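Local coordinates for gene 2 protein (Enterobacteria phage Sf6, PDB 5C12) that is the large terminase subunit of the phage DNA-packaging motor, whose metal-dependent nuclease domain probably cuts DNA by a two-metal-ion mechanism, at residues A[171-176]-A[216-221]. The protein carries 1 engineered substitution. Sequence-based numbering, arbitrary orientation.
Sequences QFYYAL and AELTQI
Beside the metal site of this nuclease domain, Tyr173 on helix 168-189 meets Leu218, the last residue of helix 208-218, and Ile221 just beyond it, at the close of a type I turn that starts at Leu218. Ile221 lies over one face of the tyrosine ring: its CG2 methyl sits 3.9 Å from the ring centroid, only 4° off the normal, a clear CH-pi contact. With CG1 anti to the carbonyl carbon (chi1 -58°), the other branch runs out over the phenol end, where CD1 comes 3.7 Å from Tyr173 CZ and 3.4 Å from Tyr173 OH. Leu218 takes the ring edge instead, its CD2 lying near the ring plane, 4.2 Å from Tyr173 CE1. One turn further along helix 168-189, Leu176 puts its CD2 3.7 Å from the same Leu218 CD2, the two leucine side chains crossing at about a right angle. No hydrogen bond links the segments; the contact is apolar and buried. The polar end of Tyr173 is satisfied by a hydrogen bond between OH and Asp252 OD1, on helix 249-256, which also packs against Tyr173 and Leu218 through Ala251. Since Asp252 is a magnesium ligand, the tyrosine, packed by Ile221 on one face and Leu218 at the edge, backs it from the second shell of the acidic two-metal centre found in the RNase H-like fold of terminase nuclease domains.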
ATOM      1  N   GLN A 171      10.621   2.660   0.096  1.00 13.09           N
ATOM      2  CA  GLN A 171      10.820   1.298  -0.383  1.00 11.26           C
ATOM      3  C   GLN A 171       9.518   0.667  -0.866  1.00 10.89           C
ATOM      4  O   GLN A 171       9.454   0.102  -1.960  1.00 11.77           O
ATOM      5  CB  GLN A 171      11.418   0.451   0.728  1.00 12.95           C
ATOM      6  CG  GLN A 171      11.596  -1.015   0.405  1.00 11.72           C
ATOM      7  CD  GLN A 171      12.212  -1.744   1.559  1.00 15.01           C
ATOM      8  OE1 GLN A 171      11.970  -1.406   2.719  1.00 15.29           O
ATOM      9  NE2 GLN A 171      13.026  -2.734   1.256  1.00 14.43           N
ATOM     10  N   PHE A 172       8.473   0.765  -0.065  1.00 10.75           N
ATOM     11  CA  PHE A 172       7.242   0.073  -0.431  1.00 10.55           C
ATOM     12  C   PHE A 172       6.393   0.830  -1.420  1.00 10.65           C
ATOM     13  O   PHE A 172       5.701   0.183  -2.214  1.00 12.00           O
ATOM     14  CB  PHE A 172       6.515  -0.445   0.808  1.00 11.88           C
ATOM     15  CG  PHE A 172       7.289  -1.535   1.462  1.00 14.19           C
ATOM     16  CD1 PHE A 172       7.393  -2.766   0.836  1.00 15.01           C
ATOM     17  CD2 PHE A 172       8.033  -1.306   2.603  1.00 12.75           C
ATOM     18  CE1 PHE A 172       8.147  -3.769   1.373  1.00 17.65           C
ATOM     19  CE2 PHE A 172       8.803  -2.318   3.153  1.00 14.65           C
ATOM     20  CZ  PHE A 172       8.866  -3.544   2.530  1.00 15.92           C
ATOM     21  N   TYR A 173       6.455   2.163  -1.457  1.00 10.76           N
ATOM     22  CA  TYR A 173       5.790   2.879  -2.547  1.00 10.76           C
ATOM     23  C   TYR A 173       6.468   2.548  -3.881  1.00 12.71           C
ATOM     24  O   TYR A 173       5.793   2.415  -4.904  1.00 11.09           O
ATOM     25  CB  TYR A 173       5.745   4.394  -2.327  1.00 10.61           C
ATOM     26  CG  TYR A 173       4.411   4.898  -1.830  1.00 12.81           C
ATOM     27  CD1 TYR A 173       3.269   4.712  -2.596  1.00 11.39           C
ATOM     28  CD2 TYR A 173       4.268   5.545  -0.595  1.00 10.03           C
ATOM     29  CE1 TYR A 173       2.075   5.142  -2.181  1.00 12.42           C
ATOM     30  CE2 TYR A 173       3.041   5.985  -0.159  1.00 13.65           C
ATOM     31  CZ  TYR A 173       1.933   5.774  -0.967  1.00 11.76           C
ATOM     32  OH  TYR A 173       0.697   6.176  -0.564  1.00 14.54           O
ATOM     33  N   TYR A 174       7.788   2.384  -3.894  1.00 11.90           N
ATOM     34  CA  TYR A 174       8.465   1.996  -5.133  1.00 11.94           C
ATOM     35  C   TYR A 174       8.230   0.518  -5.474  1.00 11.04           C
ATOM     36  O   TYR A 174       8.256   0.157  -6.645  1.00 13.03           O
ATOM     37  CB  TYR A 174       9.960   2.334  -5.085  1.00 13.87           C
ATOM     38  CG  TYR A 174      10.227   3.746  -5.535  1.00 13.19           C
ATOM     39  CD1 TYR A 174      10.301   4.050  -6.893  1.00 14.58           C
ATOM     40  CD2 TYR A 174      10.344   4.795  -4.621  1.00 15.39           C
ATOM     41  CE1 TYR A 174      10.516   5.349  -7.313  1.00 13.67           C
ATOM     42  CE2 TYR A 174      10.562   6.092  -5.047  1.00 16.74           C
ATOM     43  CZ  TYR A 174      10.643   6.366  -6.393  1.00 18.94           C
ATOM     44  OH  TYR A 174      10.861   7.663  -6.814  1.00 20.95           O
ATOM     45  N   ALA A 175       8.002  -0.332  -4.472  1.00 11.21           N
ATOM     46  CA  ALA A 175       7.607  -1.706  -4.741  1.00 12.49           C
ATOM     47  C   ALA A 175       6.294  -1.675  -5.515  1.00 11.62           C
ATOM     48  O   ALA A 175       6.113  -2.409  -6.495  1.00 13.11           O
ATOM     49  CB  ALA A 175       7.443  -2.501  -3.431  1.00 13.02           C
ATOM     50  N   LEU A 176       5.402  -0.820  -5.070  1.00 10.67           N
ATOM     51  CA  LEU A 176       4.106  -0.653  -5.730  1.00 10.76           C
ATOM     52  C   LEU A 176       4.317  -0.109  -7.148  1.00 12.93           C
ATOM     53  O   LEU A 176       3.769  -0.637  -8.126  1.00 13.33           O
ATOM     54  CB  LEU A 176       3.236   0.273  -4.904  1.00 10.33           C
ATOM     55  CG  LEU A 176       1.884   0.723  -5.470  1.00 11.84           C
ATOM     56  CD1 LEU A 176       1.067  -0.513  -5.799  1.00 12.43           C
ATOM     57  CD2 LEU A 176       1.172   1.606  -4.466  1.00 14.43           C
ATOM     58  N   ALA A 216      -6.664   8.576  -7.871  1.00 15.59           N
ATOM     59  CA  ALA A 216      -6.463  10.009  -7.724  1.00 15.97           C
ATOM     60  C   ALA A 216      -5.474  10.324  -6.609  1.00 16.87           C
ATOM     61  O   ALA A 216      -4.850  11.380  -6.621  1.00 20.85           O
ATOM     62  CB  ALA A 216      -7.770  10.702  -7.452  1.00 21.18           C
ATOM     63  N   GLU A 217      -5.372   9.434  -5.622  1.00 16.70           N
ATOM     64  CA  GLU A 217      -4.382   9.587  -4.571  1.00 15.52           C
ATOM     65  C   GLU A 217      -3.020   9.108  -5.027  1.00 14.51           C
ATOM     66  O   GLU A 217      -2.014   9.784  -4.812  1.00 15.90           O
ATOM     67  CB  GLU A 217      -4.810   8.839  -3.288  1.00 14.34           C
ATOM     68  CG  GLU A 217      -5.999   9.460  -2.582  1.00 15.11           C
ATOM     69  CD  GLU A 217      -6.322   8.804  -1.227  1.00 14.44           C
ATOM     70  OE1 GLU A 217      -5.578   7.881  -0.822  1.00 16.76           O
ATOM     71  OE2 GLU A 217      -7.318   9.233  -0.609  1.00 21.06           O
ATOM     72  N   LEU A 218      -2.979   7.964  -5.702  1.00 14.45           N
ATOM     73  CA  LEU A 218      -1.710   7.374  -6.118  1.00 15.40           C
ATOM     74  C   LEU A 218      -0.894   8.280  -7.051  1.00 13.87           C
ATOM     75  O   LEU A 218       0.343   8.282  -7.000  1.00 15.78           O
ATOM     76  CB  LEU A 218      -1.932   6.014  -6.788  1.00 15.07           C
ATOM     77  CG  LEU A 218      -2.254   4.821  -5.874  1.00 13.80           C
ATOM     78  CD1 LEU A 218      -2.585   3.599  -6.696  1.00 12.66           C
ATOM     79  CD2 LEU A 218      -1.082   4.504  -4.952  1.00 13.94           C
ATOM     80  N   THR A 219      -1.571   9.034  -7.913  1.00 13.89           N
ATOM     81  CA  THR A 219      -0.871   9.904  -8.838  1.00 13.81           C
ATOM     82  C   THR A 219      -0.384  11.194  -8.203  1.00 16.98           C
ATOM     83  O   THR A 219       0.250  12.008  -8.883  1.00 20.48           O
ATOM     84  CB  THR A 219      -1.747  10.235 -10.046  1.00 17.60           C
ATOM     85  OG1 THR A 219      -2.976  10.818  -9.597  1.00 20.61           O
ATOM     86  CG2 THR A 219      -2.024   8.953 -10.833  1.00 19.05           C
ATOM     87  N   GLN A 220      -0.644  11.358  -6.905  1.00 17.37           N
ATOM     88  CA  GLN A 220      -0.178  12.524  -6.157  1.00 20.19           C
ATOM     89  C   GLN A 220       1.079  12.221  -5.343  1.00 19.25           C
ATOM     90  O   GLN A 220       1.721  13.145  -4.845  1.00 21.54           O
ATOM     91  CB  GLN A 220      -1.265  13.013  -5.199  1.00 21.37           C
ATOM     92  CG  GLN A 220      -2.578  13.402  -5.868  1.00 33.33           C
ATOM     93  CD  GLN A 220      -2.602  14.834  -6.306  1.00 50.67           C
ATOM     94  OE1 GLN A 220      -1.738  15.281  -7.065  1.00 55.74           O
ATOM     95  NE2 GLN A 220      -3.588  15.579  -5.821  1.00 58.02           N
ATOM     96  N   ILE A 221       1.416  10.944  -5.189  1.00 15.43           N
ATOM     97  CA  ILE A 221       2.592  10.552  -4.401  1.00 16.72           C
ATOM     98  C   ILE A 221       3.839  11.034  -5.150  1.00 19.38           C
ATOM     99  O   ILE A 221       4.003  10.768  -6.346  1.00 18.63           O
ATOM    100  CB  ILE A 221       2.647   9.046  -4.151  1.00 13.64           C
ATOM    101  CG1 ILE A 221       1.383   8.557  -3.438  1.00 16.14           C
ATOM    102  CG2 ILE A 221       3.892   8.685  -3.341  1.00 14.94           C
ATOM    103  CD1 ILE A 221       1.134   9.208  -2.086  1.00 20.87           C
TER